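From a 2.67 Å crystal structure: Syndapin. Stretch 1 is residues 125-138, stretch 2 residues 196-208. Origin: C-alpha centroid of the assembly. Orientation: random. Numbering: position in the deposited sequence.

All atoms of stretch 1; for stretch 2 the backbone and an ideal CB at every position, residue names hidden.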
# COMPACT_ATOMS: atom_id res chain seq x y z
N LYS B 125 13.48 25.62 -40.68
CA LYS B 125 14.47 25.92 -41.68
C LYS B 125 14.33 24.94 -42.83
O LYS B 125 14.13 25.28 -43.97
CB LYS B 125 15.81 25.77 -41.06
CG LYS B 125 16.77 26.90 -41.38
CD LYS B 125 18.23 26.45 -41.22
CE LYS B 125 18.41 25.15 -41.97
NZ LYS B 125 19.83 25.05 -42.29
N ALA B 126 14.40 23.67 -42.51
CA ALA B 126 14.05 22.66 -43.45
C ALA B 126 12.78 22.91 -44.27
O ALA B 126 12.68 22.38 -45.34
CB ALA B 126 13.93 21.37 -42.70
N GLN B 127 11.79 23.67 -43.79
CA GLN B 127 10.50 23.72 -44.50
C GLN B 127 10.36 25.03 -45.24
O GLN B 127 9.56 25.13 -46.19
CB GLN B 127 9.35 23.57 -43.51
CG GLN B 127 8.01 23.31 -44.12
CD GLN B 127 6.92 23.11 -43.09
OE1 GLN B 127 6.63 23.98 -42.24
NE2 GLN B 127 6.27 21.94 -43.18
N LYS B 128 11.14 26.03 -44.85
CA LYS B 128 11.02 27.37 -45.39
C LYS B 128 10.96 27.45 -46.94
O LYS B 128 9.94 27.86 -47.48
CB LYS B 128 12.07 28.28 -44.80
CG LYS B 128 11.89 29.69 -45.19
CD LYS B 128 13.02 30.53 -44.68
CE LYS B 128 12.41 31.79 -44.06
NZ LYS B 128 13.40 32.93 -43.92
N PRO B 129 12.03 27.01 -47.67
CA PRO B 129 11.96 26.95 -49.14
C PRO B 129 10.64 26.50 -49.72
O PRO B 129 10.04 27.19 -50.56
CB PRO B 129 13.02 25.90 -49.47
CG PRO B 129 14.05 26.18 -48.52
CD PRO B 129 13.33 26.50 -47.21
N TRP B 130 10.18 25.35 -49.28
CA TRP B 130 8.99 24.75 -49.84
C TRP B 130 7.75 25.54 -49.36
O TRP B 130 6.72 25.59 -50.01
CB TRP B 130 8.97 23.33 -49.35
CG TRP B 130 7.92 22.51 -49.85
CD1 TRP B 130 7.96 21.73 -50.96
CD2 TRP B 130 6.66 22.28 -49.24
NE1 TRP B 130 6.77 21.05 -51.11
CE2 TRP B 130 5.96 21.37 -50.05
CE3 TRP B 130 6.05 22.76 -48.10
CZ2 TRP B 130 4.69 20.92 -49.75
CZ3 TRP B 130 4.74 22.32 -47.80
CH2 TRP B 130 4.09 21.41 -48.62
N ALA B 131 7.86 26.20 -48.23
CA ALA B 131 6.76 27.02 -47.80
C ALA B 131 6.56 28.13 -48.81
O ALA B 131 5.46 28.35 -49.24
CB ALA B 131 7.03 27.57 -46.42
N LYS B 132 7.63 28.85 -49.17
CA LYS B 132 7.62 29.77 -50.30
C LYS B 132 6.93 29.16 -51.52
O LYS B 132 5.82 29.57 -51.89
CB LYS B 132 9.04 30.14 -50.71
CG LYS B 132 9.88 30.88 -49.66
CD LYS B 132 9.07 31.92 -48.87
CE LYS B 132 9.97 32.66 -47.85
NZ LYS B 132 11.31 32.91 -48.51
N LEU B 133 7.55 28.16 -52.14
CA LEU B 133 6.89 27.59 -53.31
C LEU B 133 5.40 27.30 -53.04
O LEU B 133 4.56 27.49 -53.90
CB LEU B 133 7.70 26.43 -53.93
CG LEU B 133 9.21 26.73 -54.01
CD1 LEU B 133 9.99 25.62 -54.60
CD2 LEU B 133 9.57 27.97 -54.76
N LEU B 134 5.04 26.86 -51.85
CA LEU B 134 3.62 26.66 -51.58
C LEU B 134 2.79 27.99 -51.62
O LEU B 134 1.66 28.00 -52.11
CB LEU B 134 3.43 25.93 -50.25
CG LEU B 134 2.02 25.45 -49.97
CD1 LEU B 134 1.65 24.19 -50.78
CD2 LEU B 134 1.89 25.22 -48.53
N ALA B 135 3.38 29.06 -51.10
CA ALA B 135 2.79 30.38 -51.06
C ALA B 135 2.51 30.87 -52.50
O ALA B 135 1.38 31.16 -52.87
CB ALA B 135 3.71 31.36 -50.30
N LYS B 136 3.56 30.93 -53.30
CA LYS B 136 3.44 31.06 -54.72
C LYS B 136 2.32 30.20 -55.27
O LYS B 136 1.37 30.73 -55.83
CB LYS B 136 4.75 30.75 -55.38
CG LYS B 136 5.82 31.80 -55.08
CD LYS B 136 7.02 31.56 -55.99
CE LYS B 136 8.32 32.17 -55.46
NZ LYS B 136 8.18 33.64 -55.36
N VAL B 137 2.34 28.90 -55.08
CA VAL B 137 1.29 28.15 -55.70
C VAL B 137 -0.01 28.74 -55.27
O VAL B 137 -0.89 28.88 -56.06
CB VAL B 137 1.35 26.65 -55.47
CG1 VAL B 137 0.00 26.01 -55.73
CG2 VAL B 137 2.35 26.03 -56.39
N GLU B 138 -0.13 29.16 -54.03
CA GLU B 138 -1.41 29.63 -53.53
C GLU B 138 -1.86 31.00 -54.07
O GLU B 138 -3.04 31.18 -54.30
CB GLU B 138 -1.44 29.56 -52.01
CG GLU B 138 -1.30 28.13 -51.49
CD GLU B 138 -2.53 27.23 -51.72
OE1 GLU B 138 -2.36 26.03 -52.12
OE2 GLU B 138 -3.66 27.70 -51.48
N UNK B 196 4.18 27.40 -61.23
CA UNK B 196 4.45 27.43 -59.83
C UNK B 196 4.28 25.99 -59.39
O UNK B 196 5.11 25.46 -58.64
CB UNK B 196 3.54 28.40 -59.07
N UNK B 197 3.24 25.34 -59.89
CA UNK B 197 3.09 23.93 -59.65
C UNK B 197 4.30 23.10 -60.12
O UNK B 197 4.82 22.26 -59.39
CB UNK B 197 1.82 23.44 -60.34
N UNK B 198 4.76 23.37 -61.32
CA UNK B 198 5.94 22.73 -61.79
C UNK B 198 7.13 23.00 -60.87
O UNK B 198 7.96 22.13 -60.70
CB UNK B 198 6.24 23.19 -63.22
N UNK B 199 7.23 24.20 -60.30
CA UNK B 199 8.49 24.62 -59.66
C UNK B 199 8.65 23.91 -58.31
O UNK B 199 9.76 23.53 -57.89
CB UNK B 199 8.52 26.14 -59.47
N UNK B 200 7.49 23.79 -57.65
CA UNK B 200 7.33 23.14 -56.39
C UNK B 200 7.48 21.66 -56.64
O UNK B 200 8.21 21.02 -55.89
CB UNK B 200 5.99 23.48 -55.74
N UNK B 201 6.86 21.11 -57.70
CA UNK B 201 6.93 19.64 -57.96
C UNK B 201 8.34 19.17 -58.12
O UNK B 201 8.63 18.02 -57.95
CB UNK B 201 6.14 19.26 -59.21
N UNK B 202 9.26 20.08 -58.39
CA UNK B 202 10.60 19.62 -58.55
C UNK B 202 11.38 19.75 -57.25
O UNK B 202 12.39 19.05 -57.05
CB UNK B 202 11.29 20.39 -59.68
N UNK B 203 10.91 20.63 -56.37
CA UNK B 203 11.51 20.75 -55.03
C UNK B 203 11.07 19.65 -54.07
O UNK B 203 11.74 19.43 -53.10
CB UNK B 203 11.16 22.11 -54.43
N UNK B 204 9.97 18.96 -54.34
CA UNK B 204 9.38 18.11 -53.37
C UNK B 204 10.37 17.14 -52.76
O UNK B 204 10.36 16.85 -51.56
CB UNK B 204 8.21 17.35 -54.00
N UNK B 205 11.24 16.60 -53.60
CA UNK B 205 11.98 15.51 -53.11
C UNK B 205 13.08 16.10 -52.24
O UNK B 205 13.43 15.53 -51.22
CB UNK B 205 12.52 14.64 -54.25
N UNK B 206 13.59 17.26 -52.60
CA UNK B 206 14.55 17.91 -51.71
C UNK B 206 13.93 18.18 -50.34
O UNK B 206 14.60 18.00 -49.32
CB UNK B 206 15.05 19.22 -52.33
N UNK B 207 12.67 18.64 -50.34
CA UNK B 207 11.85 18.87 -49.16
C UNK B 207 11.78 17.57 -48.38
O UNK B 207 12.20 17.51 -47.25
CB UNK B 207 10.45 19.37 -49.53
N UNK B 208 11.24 16.53 -48.98
CA UNK B 208 11.20 15.23 -48.35
C UNK B 208 12.53 14.86 -47.70
O UNK B 208 12.56 14.55 -46.53
CB UNK B 208 10.81 14.17 -49.38

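The two helices run nearly antiparallel, at 159° between their N-to-C directions, with axes approaching to 8.9 Å. Position 196 points toward stretch 1, and its ideal CB already lies 3.8 Å from Val137 CG2, where the CA atoms of 137 and 196 are 5.2 Å apart. So close an approach favours a small residue, and Ala196 meets Val137 through its methyl group. Position 197 faces sideways, its ideal CB 4.8 Å from Val137 CG2; an aliphatic chain could cover that methyl from the flank. Ile197 does so, CG1 lying 4.0 Å from Val137 CG2. Position 198 points away and makes no demand; it is Ala198.

Position 199 points toward the border between the Leu133 methyls and the amine-bearing chain of Lys136, so a long chain, aliphatic or acidic, would suit. Glu199 places OE2 3.7 Å from Leu133 CD2 and OE1 4.3 Å from Lys136 CD, a contact with the aliphatic part of the lysine.

At 200 the ideal CB is 3.9 Å from Leu133 CB, and Leu133, Val137, Trp130 and Leu134 surround a hollow for a medium-sized apolar residue. Ile200 fills it as a knob: CD1 reaches 3.1 Å from Leu133 CB and lies over one face of the Trp130 ring, a CH-pi contact, while CG2 is 3.9 Å from Val137 CG2.

Positions 201 and 202 point away and could be polar. Thr201 turns its OG1 back to donate to the O of Ile197, at 2.6 Å; Lys202 makes no contact with stretch 1.

Position 203 points toward Leu133 CD1, 3.7 Å from its ideal CB, with Pro129 and Trp130 farther along, so a large apolar or aromatic chain is apt. Tyr203 spans them, its CB 3.7 Å from Leu133 CD1 and its CE2 3.4 Å from Pro129 CB.

Position 204 is sideways, but Trp130 NE1, 4.9 Å from the ideal CB, offers a donor that a short side chain with an acceptor could reach. Asn204, with chi1 m, accepts that hydrogen bond at OD1, 3.1 Å from Trp130 NE1.

Positions 205 and 206 are out of reach and hold Ser205 and Val206. Position 207 points toward Trp130, its ideal CB 3.7 Å from Trp130 CD1, and the exposed indole face invites a flat ring. Tyr207 stacks face to face on the five-membered ring, centroids 3.7 Å apart and planes at 13°, opposite Ile200. Its OH also accepts a hydrogen bond from Gln127 NE2, 3.0 Å from Tyr207 OH. Position 208, again out of reach, is Ile208.

Stretch 2 (196-208) AIAEITKYNSVYI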
# COMPACT_ATOMS: atom_id res chain seq x y z
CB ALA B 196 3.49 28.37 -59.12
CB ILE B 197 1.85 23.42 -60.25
CG1 ILE B 197 0.72 23.76 -59.28
CG2 ILE B 197 1.93 21.92 -60.34
CD1 ILE B 197 -0.63 23.63 -59.79
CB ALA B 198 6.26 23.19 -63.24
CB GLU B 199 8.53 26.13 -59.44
CG GLU B 199 9.92 26.73 -59.51
CD GLU B 199 10.06 28.01 -58.65
OE1 GLU B 199 9.05 28.76 -58.54
OE2 GLU B 199 11.17 28.28 -58.08
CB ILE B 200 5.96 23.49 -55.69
CG1 ILE B 200 5.84 22.88 -54.30
CG2 ILE B 200 4.79 22.94 -56.42
CD1 ILE B 200 6.18 23.79 -53.22
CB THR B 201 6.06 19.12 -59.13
OG1 THR B 201 4.74 19.64 -59.02
CG2 THR B 201 5.94 17.60 -59.10
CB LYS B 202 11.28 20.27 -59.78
CG LYS B 202 11.99 21.59 -59.53
CD LYS B 202 13.44 21.52 -60.11
CE LYS B 202 13.50 21.72 -61.65
NZ LYS B 202 13.49 23.17 -62.05
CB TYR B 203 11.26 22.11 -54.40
CG TYR B 203 12.25 22.47 -53.30
CD1 TYR B 203 13.54 22.83 -53.62
CD2 TYR B 203 11.88 22.47 -51.95
CE1 TYR B 203 14.45 23.17 -52.62
CE2 TYR B 203 12.80 22.81 -50.93
CZ TYR B 203 14.09 23.16 -51.27
OH TYR B 203 15.05 23.51 -50.31
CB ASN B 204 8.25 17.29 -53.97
CG ASN B 204 6.95 18.07 -54.08
OD1 ASN B 204 6.83 19.21 -53.63
ND2 ASN B 204 5.95 17.43 -54.67
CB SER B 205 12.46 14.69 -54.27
OG SER B 205 13.52 15.37 -54.82
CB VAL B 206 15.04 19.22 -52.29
CG1 VAL B 206 15.82 20.09 -51.22
CG2 VAL B 206 15.89 18.92 -53.51
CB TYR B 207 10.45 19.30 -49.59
CG TYR B 207 9.39 19.50 -48.50
CD1 TYR B 207 9.70 20.16 -47.33
CD2 TYR B 207 8.09 19.09 -48.69
CE1 TYR B 207 8.75 20.36 -46.35
CE2 TYR B 207 7.14 19.31 -47.72
CZ TYR B 207 7.48 19.94 -46.55
OH TYR B 207 6.54 20.14 -45.53
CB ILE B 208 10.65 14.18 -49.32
CG1 ILE B 208 9.31 14.72 -49.83
CG2 ILE B 208 10.48 12.83 -48.65
CD1 ILE B 208 8.47 13.79 -50.71
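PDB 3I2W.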